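Local coordinates for Cobalt/magnesium transport protein CorA (Methanocaldococcus jannaschii, PDB 4EGW) that mediates the influx of magnesium ions across the cell membrane, switching between open and closed states according to the cytoplasmic magnesium level, at residues K39-I43 against K65-K69; Y169-L173 against F209-L213. One frame throughout, in Å; residues are numbered along the deposited sequence.

Interaction 1 (K39-I43 against K65-K69); sequences KLDEI and KLSKK. With PGO (S-1,2-propanediol), chain R.
Lys69 reaches from the helix into the bend of the loop, and Leu40 meets it on the way: Leu40 CD2 lies 3.4 Å from Lys69 CD, the leucine and lysine chains running past one another head to tail. A bend at chi2 (-130°) directs the rest of the lysine inward, and Lys69 CE comes to rest 3.4 Å from Asp41 CA. This is the tight part. The ammonium ends among backbone atoms, with Lys69 NZ 3.0 Å from Asp41 N and 2.8 Å from Ile43 N, yet all three nitrogens are donors and no hydrogen bond forms. NZ is also modelled too close to the CG2 methyl of Ile43, so its exact place is doubtful. The carboxylate of Glu42 stays well short of contact, with OE2 6.0 Å from Lys69 NZ, and may still ease the charge.

The solvent side is looser. There Lys65, extended with CG anti to its backbone N (chi1 -161°), approaches the carboxylate of Asp41 at an angle; the salt bridge from Lys65 NZ to Asp41 OD1 measures 3.3 Å, with the oxygen's place uncertain. An alanine in place of Lys69 would probably open a gap inside the bend and deprive Leu40 of its apolar neighbour. The loop, between strand 28-33, outermost in this chain's sheet, and strand 51-56, thus packs at the protein surface on helix 60-70, which turns Ser67 to Val74 and Leu77 of helix 74-80.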
ATOM      1  N   LYS A  39     -25.457  -5.283  16.511  1.00 90.36           N
ATOM      2  CA  LYS A  39     -26.466  -4.728  17.445  1.00 92.89           C
ATOM      3  C   LYS A  39     -26.082  -3.871  18.643  1.00 95.06           C
ATOM      4  O   LYS A  39     -26.167  -4.311  19.790  1.00 98.63           O
ATOM      5  CB  LYS A  39     -27.478  -5.787  17.916  1.00 94.15           C
ATOM      6  CG  LYS A  39     -28.580  -5.178  18.812  1.00 93.85           C
ATOM      7  CD  LYS A  39     -29.774  -6.098  19.064  1.00 94.63           C
ATOM      8  CE  LYS A  39     -30.889  -5.344  19.797  1.00 90.98           C
ATOM      9  NZ  LYS A  39     -32.112  -6.159  20.050  1.00 90.01           N
ATOM     10  N   LEU A  40     -25.674  -2.637  18.367  1.00 92.80           N
ATOM     11  CA  LEU A  40     -25.564  -1.656  19.433  1.00 93.70           C
ATOM     12  C   LEU A  40     -26.961  -1.209  19.878  1.00102.12           C
ATOM     13  O   LEU A  40     -27.976  -1.556  19.277  1.00108.98           O
ATOM     14  CB  LEU A  40     -24.739  -0.457  18.932  1.00 88.69           C
ATOM     15  CG  LEU A  40     -24.884   1.035  19.299  1.00 82.20           C
ATOM     16  CD1 LEU A  40     -26.204   1.632  18.827  1.00 79.60           C
ATOM     17  CD2 LEU A  40     -24.646   1.322  20.775  1.00 81.29           C
ATOM     18  N   ASP A  41     -26.961  -0.419  20.941  1.00101.39           N
ATOM     19  CA  ASP A  41     -28.121   0.070  21.689  1.00102.64           C
ATOM     20  C   ASP A  41     -29.020  -1.040  22.232  1.00102.34           C
ATOM     21  O   ASP A  41     -30.117  -0.772  22.717  1.00103.02           O
ATOM     22  CB  ASP A  41     -28.939   1.041  20.817  1.00108.14           C
ATOM     23  CG  ASP A  41     -30.440   0.956  21.075  1.00119.45           C
ATOM     24  OD1 ASP A  41     -30.935   1.638  21.998  1.00121.97           O
ATOM     25  OD2 ASP A  41     -31.134   0.202  20.355  1.00125.41           O
ATOM     26  N   GLU A  42     -28.545  -2.282  22.191  1.00103.75           N
ATOM     27  CA  GLU A  42     -28.558  -3.206  23.310  1.00109.09           C
ATOM     28  C   GLU A  42     -27.248  -3.967  23.176  1.00103.28           C
ATOM     29  O   GLU A  42     -27.082  -4.737  22.228  1.00 98.10           O
ATOM     30  CB  GLU A  42     -29.755  -4.161  23.241  1.00118.28           C
ATOM     31  CG  GLU A  42     -31.124  -3.515  23.518  1.00124.77           C
ATOM     32  CD  GLU A  42     -31.386  -3.228  24.998  1.00129.67           C
ATOM     33  OE1 GLU A  42     -32.543  -3.400  25.444  1.00132.13           O
ATOM     34  OE2 GLU A  42     -30.447  -2.817  25.713  1.00130.19           O
ATOM     35  N   ILE A  43     -26.329  -3.795  24.113  1.00101.46           N
ATOM     36  CA  ILE A  43     -25.195  -4.702  24.209  1.00 96.18           C
ATOM     37  C   ILE A  43     -24.665  -4.706  25.624  1.00 90.41           C
ATOM     38  O   ILE A  43     -24.641  -3.671  26.290  1.00 87.57           O
ATOM     39  CB  ILE A  43     -24.029  -4.372  23.228  1.00 85.68           C
ATOM     40  CG1 ILE A  43     -22.913  -3.603  23.931  1.00 78.18           C
ATOM     41  CG2 ILE A  43     -24.510  -3.643  21.981  1.00 86.09           C
ATOM     42  CD1 ILE A  43     -21.711  -3.420  23.054  1.00 72.09           C
ATOM     43  N   LYS A  65     -27.358   9.204  21.977  1.00 56.11           N
ATOM     44  CA  LYS A  65     -27.570   7.801  22.321  1.00 63.55           C
ATOM     45  C   LYS A  65     -26.221   7.129  22.573  1.00 65.44           C
ATOM     46  O   LYS A  65     -26.061   6.333  23.505  1.00 66.41           O
ATOM     47  CB  LYS A  65     -28.302   7.099  21.169  1.00 66.95           C
ATOM     48  CG  LYS A  65     -28.982   5.787  21.524  1.00 74.40           C
ATOM     49  CD  LYS A  65     -30.056   5.422  20.491  1.00 78.53           C
ATOM     50  CE  LYS A  65     -30.885   4.224  20.945  1.00 81.93           C
ATOM     51  NZ  LYS A  65     -32.175   4.085  20.213  1.00 81.55           N
ATOM     52  N   LEU A  66     -25.250   7.475  21.734  1.00 64.16           N
ATOM     53  CA  LEU A  66     -23.932   6.863  21.774  1.00 56.28           C
ATOM     54  C   LEU A  66     -23.167   7.241  23.036  1.00 52.08           C
ATOM     55  O   LEU A  66     -22.601   6.378  23.718  1.00 47.49           O
ATOM     56  CB  LEU A  66     -23.142   7.287  20.551  1.00 51.87           C
ATOM     57  CG  LEU A  66     -21.794   6.605  20.383  1.00 34.30           C
ATOM     58  CD1 LEU A  66     -22.010   5.109  20.339  1.00 34.94           C
ATOM     59  CD2 LEU A  66     -21.144   7.107  19.106  1.00 38.97           C
ATOM     60  N   SER A  67     -23.140   8.537  23.334  1.00 46.44           N
ATOM     61  CA  SER A  67     -22.515   9.000  24.560  1.00 48.06           C
ATOM     62  C   SER A  67     -23.146   8.262  25.716  1.00 54.72           C
ATOM     63  O   SER A  67     -22.454   7.719  26.570  1.00 56.44           O
ATOM     64  CB  SER A  67     -22.719  10.501  24.741  1.00 44.86           C
ATOM     65  OG  SER A  67     -22.736  10.829  26.118  1.00 41.98           O
ATOM     66  N   LYS A  68     -24.477   8.240  25.719  1.00 61.54           N
ATOM     67  CA  LYS A  68     -25.235   7.640  26.800  1.00 64.24           C
ATOM     68  C   LYS A  68     -24.714   6.244  27.025  1.00 57.08           C
ATOM     69  O   LYS A  68     -24.267   5.909  28.116  1.00 60.57           O
ATOM     70  CB  LYS A  68     -26.719   7.571  26.428  1.00 75.50           C
ATOM     71  CG  LYS A  68     -27.646   7.152  27.571  1.00 83.49           C
ATOM     72  CD  LYS A  68     -27.784   8.258  28.615  1.00 89.05           C
ATOM     73  CE  LYS A  68     -28.601   7.802  29.825  1.00 95.29           C
ATOM     74  NZ  LYS A  68     -30.050   7.575  29.525  1.00 99.45           N
ATOM     75  N   LYS A  69     -24.733   5.448  25.966  1.00 52.74           N
ATOM     76  CA  LYS A  69     -24.331   4.051  26.047  1.00 56.14           C
ATOM     77  C   LYS A  69     -22.873   3.881  26.465  1.00 58.37           C
ATOM     78  O   LYS A  69     -22.553   3.024  27.290  1.00 58.91           O
ATOM     79  CB  LYS A  69     -24.571   3.353  24.707  1.00 57.22           C
ATOM     80  CG  LYS A  69     -25.470   2.127  24.804  1.00 60.23           C
ATOM     81  CD  LYS A  69     -24.845   0.925  24.099  1.00 60.90           C
ATOM     82  CE  LYS A  69     -25.770  -0.278  24.099  1.00 56.92           C
ATOM     83  NZ  LYS A  69     -25.250  -1.337  23.204  1.00 49.94           N
TER
HETATM   84  C1  PGO R 316     -22.032  10.286  30.594  1.00 87.77           C
HETATM   85  C2  PGO R 316     -21.195  11.477  30.922  1.00 91.94           C
HETATM   86  C3  PGO R 316     -21.894  12.737  30.527  1.00 91.11           C
HETATM   87  O1  PGO R 316     -22.760  10.318  29.422  1.00 85.46           O
HETATM   88  O2  PGO R 316     -19.983  11.391  30.272  1.00 93.60           O

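Interaction 2 (Y169-L173 against F209-L213); sequences YSRIL and FHKSL
Tyr169 and Phe209 form a T-shaped aromatic pair between two antiparallel helices. The tyrosine points its edge at the phenylalanine face, with ring planes at 75° and centroids 4.7 Å apart; Tyr169 CE1 comes within 3.4 Å of Phe209 CD1. With CG anti to its carbonyl carbon (chi1 -80°), Tyr169 is carried across to the other helix.

A CH-pi contact holds one face of the tyrosine: Leu213 CD2 sits 3.5 Å from the centroid of the Tyr169 ring, 12° off the normal. Edge and face of one ring are therefore both engaged, which should restrict its rotation.

Apolar packing finishes the phenylalanine. Ile172 CD1 touches Phe209 CZ at 3.8 Å near the ring plane, and Leu173 CG lies at the same ring's edge, 4.3 Å from Phe209 CD2.

The hydroxyls find their partners in the sheet, outside the two helices. Tyr169 OH reaches the CB of Ser212 at 3.0 Å, but the two hydroxyls are badly angled for a bond; the tyrosine bonds to Lys101 O and the serine to Thr111 OG1.

The contact thus ties helix 156-186 to helix 193-225. Pro103 of strand 96-104 packs on Tyr169, Ile172 and Phe209, while Leu249 and Ile250 of helix 233-270, probably the one leading to the pore as in relatives, receive Leu173 and Leu213.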
ATOM      1  N   TYR A 169      -2.607   6.900   2.746  1.00 46.90           N
ATOM      2  CA  TYR A 169      -1.655   7.906   2.317  1.00 43.38           C
ATOM      3  C   TYR A 169      -0.665   7.337   1.316  1.00 43.17           C
ATOM      4  O   TYR A 169      -0.416   7.935   0.256  1.00 36.45           O
ATOM      5  CB  TYR A 169      -0.875   8.411   3.509  1.00 40.33           C
ATOM      6  CG  TYR A 169      -1.580   9.432   4.370  1.00 36.54           C
ATOM      7  CD1 TYR A 169      -1.713  10.741   3.944  1.00 38.13           C
ATOM      8  CD2 TYR A 169      -2.055   9.103   5.635  1.00 33.94           C
ATOM      9  CE1 TYR A 169      -2.318  11.700   4.745  1.00 35.90           C
ATOM     10  CE2 TYR A 169      -2.666  10.058   6.440  1.00 31.31           C
ATOM     11  CZ  TYR A 169      -2.786  11.353   5.986  1.00 31.66           C
ATOM     12  OH  TYR A 169      -3.381  12.313   6.762  1.00 34.75           O
ATOM     13  N   SER A 170      -0.094   6.189   1.670  1.00 43.70           N
ATOM     14  CA  SER A 170       0.979   5.587   0.882  1.00 38.98           C
ATOM     15  C   SER A 170       0.479   5.189  -0.490  1.00 42.85           C
ATOM     16  O   SER A 170       1.213   5.229  -1.476  1.00 48.85           O
ATOM     17  CB  SER A 170       1.562   4.362   1.581  1.00 32.06           C
ATOM     18  OG  SER A 170       2.639   3.849   0.818  1.00 40.25           O
ATOM     19  N   ARG A 171      -0.785   4.806  -0.550  1.00 38.90           N
ATOM     20  CA  ARG A 171      -1.380   4.435  -1.816  1.00 35.55           C
ATOM     21  C   ARG A 171      -1.424   5.643  -2.743  1.00 42.64           C
ATOM     22  O   ARG A 171      -1.104   5.555  -3.924  1.00 52.72           O
ATOM     23  CB  ARG A 171      -2.789   3.908  -1.582  1.00 34.92           C
ATOM     24  CG  ARG A 171      -3.419   3.305  -2.817  1.00 41.84           C
ATOM     25  CD  ARG A 171      -4.466   4.224  -3.431  1.00 42.57           C
ATOM     26  NE  ARG A 171      -5.641   4.365  -2.576  1.00 49.80           N
ATOM     27  CZ  ARG A 171      -6.896   4.356  -3.020  1.00 56.93           C
ATOM     28  NH1 ARG A 171      -7.149   4.202  -4.314  1.00 54.12           N
ATOM     29  NH2 ARG A 171      -7.903   4.495  -2.165  1.00 62.13           N
ATOM     30  N   ILE A 172      -1.820   6.778  -2.189  1.00 41.72           N
ATOM     31  CA  ILE A 172      -2.072   7.966  -2.978  1.00 44.57           C
ATOM     32  C   ILE A 172      -0.784   8.672  -3.390  1.00 43.41           C
ATOM     33  O   ILE A 172      -0.698   9.238  -4.478  1.00 45.78           O
ATOM     34  CB  ILE A 172      -2.988   8.927  -2.217  1.00 45.65           C
ATOM     35  CG1 ILE A 172      -4.251   8.183  -1.765  1.00 45.40           C
ATOM     36  CG2 ILE A 172      -3.330  10.123  -3.081  1.00 42.18           C
ATOM     37  CD1 ILE A 172      -4.989   8.840  -0.596  1.00 49.87           C
ATOM     38  N   LEU A 173       0.217   8.640  -2.526  1.00 41.99           N
ATOM     39  CA  LEU A 173       1.523   9.163  -2.898  1.00 44.16           C
ATOM     40  C   LEU A 173       2.063   8.418  -4.119  1.00 50.11           C
ATOM     41  O   LEU A 173       2.389   9.020  -5.148  1.00 49.13           O
ATOM     42  CB  LEU A 173       2.497   9.042  -1.728  1.00 45.66           C
ATOM     43  CG  LEU A 173       2.227   9.935  -0.514  1.00 42.35           C
ATOM     44  CD1 LEU A 173       2.534   9.198   0.763  1.00 34.56           C
ATOM     45  CD2 LEU A 173       3.032  11.230  -0.611  1.00 47.34           C
ATOM     46  N   PHE A 209      -1.319  16.441   3.043  1.00 38.71           N
ATOM     47  CA  PHE A 209      -0.637  15.222   3.431  1.00 38.12           C
ATOM     48  C   PHE A 209       0.558  15.523   4.295  1.00 39.18           C
ATOM     49  O   PHE A 209       0.804  14.851   5.285  1.00 46.10           O
ATOM     50  CB  PHE A 209      -0.175  14.450   2.206  1.00 36.32           C
ATOM     51  CG  PHE A 209      -1.236  13.581   1.617  1.00 36.95           C
ATOM     52  CD1 PHE A 209      -2.556  13.729   2.006  1.00 36.49           C
ATOM     53  CD2 PHE A 209      -0.914  12.601   0.692  1.00 33.33           C
ATOM     54  CE1 PHE A 209      -3.539  12.934   1.467  1.00 36.11           C
ATOM     55  CE2 PHE A 209      -1.891  11.795   0.141  1.00 28.67           C
ATOM     56  CZ  PHE A 209      -3.204  11.952   0.529  1.00 34.92           C
ATOM     57  N   HIS A 210       1.323  16.529   3.918  1.00 38.98           N
ATOM     58  CA  HIS A 210       2.581  16.720   4.600  1.00 45.42           C
ATOM     59  C   HIS A 210       2.331  17.194   6.022  1.00 45.47           C
ATOM     60  O   HIS A 210       2.868  16.644   6.991  1.00 38.53           O
ATOM     61  CB  HIS A 210       3.461  17.688   3.844  1.00 44.49           C
ATOM     62  CG  HIS A 210       4.900  17.576   4.219  1.00 51.79           C
ATOM     63  ND1 HIS A 210       5.480  18.369   5.190  1.00 54.75           N
ATOM     64  CD2 HIS A 210       5.873  16.743   3.781  1.00 52.10           C
ATOM     65  CE1 HIS A 210       6.750  18.040   5.318  1.00 59.32           C
ATOM     66  NE2 HIS A 210       7.015  17.056   4.473  1.00 59.58           N
ATOM     67  N   LYS A 211       1.497  18.218   6.135  1.00 51.92           N
ATOM     68  CA  LYS A 211       1.009  18.676   7.424  1.00 57.24           C
ATOM     69  C   LYS A 211       0.467  17.481   8.212  1.00 49.91           C
ATOM     70  O   LYS A 211       0.841  17.266   9.369  1.00 46.37           O
ATOM     71  CB  LYS A 211      -0.112  19.691   7.202  1.00 59.71           C
ATOM     72  CG  LYS A 211       0.055  21.015   7.910  1.00 65.65           C
ATOM     73  CD  LYS A 211      -1.232  21.826   7.775  1.00 69.95           C
ATOM     74  CE  LYS A 211      -1.301  22.988   8.749  1.00 72.33           C
ATOM     75  NZ  LYS A 211      -2.700  23.513   8.842  1.00 75.01           N
ATOM     76  N   SER A 212      -0.401  16.702   7.566  1.00 45.72           N
ATOM     77  CA  SER A 212      -1.105  15.602   8.225  1.00 49.38           C
ATOM     78  C   SER A 212      -0.144  14.540   8.712  1.00 46.04           C
ATOM     79  O   SER A 212      -0.191  14.134   9.870  1.00 52.93           O
ATOM     80  CB  SER A 212      -2.122  14.957   7.277  1.00 55.27           C
ATOM     81  OG  SER A 212      -3.331  15.696   7.226  1.00 56.11           O
ATOM     82  N   LEU A 213       0.721  14.089   7.811  1.00 37.85           N
ATOM     83  CA  LEU A 213       1.695  13.063   8.123  1.00 34.24           C
ATOM     84  C   LEU A 213       2.620  13.551   9.212  1.00 41.52           C
ATOM     85  O   LEU A 213       3.108  12.768  10.021  1.00 48.97           O
ATOM     86  CB  LEU A 213       2.479  12.703   6.869  1.00 37.18           C
ATOM     87  CG  LEU A 213       1.544  12.124   5.805  1.00 42.76           C
ATOM     88  CD1 LEU A 213       2.115  12.251   4.406  1.00 45.87           C
ATOM     89  CD2 LEU A 213       1.218  10.683   6.127  1.00 47.30           C
TER

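From the N terminus, the chain leaves strand 28-33, passes through 39-43, adds strand 51-56 and enters helix 60-70, where interaction 1 closes a short loop at the edge of the alpha/beta part. Helix 74-80, the strands from 88-90 to 122-127 and helix 132-143 follow before helix 156-186 begins. Interaction 2 then closes a helical hairpin: the rest of helix 156-186, the turn, and the start of helix 193-225. The loops are in series, neither enclosing nor crossing the other, and the contacts do not touch: their nearest atoms are about 22 Å apart. Interaction 1 joins peripheral pieces around the sheet; interaction 2 pairs two long helices beside it.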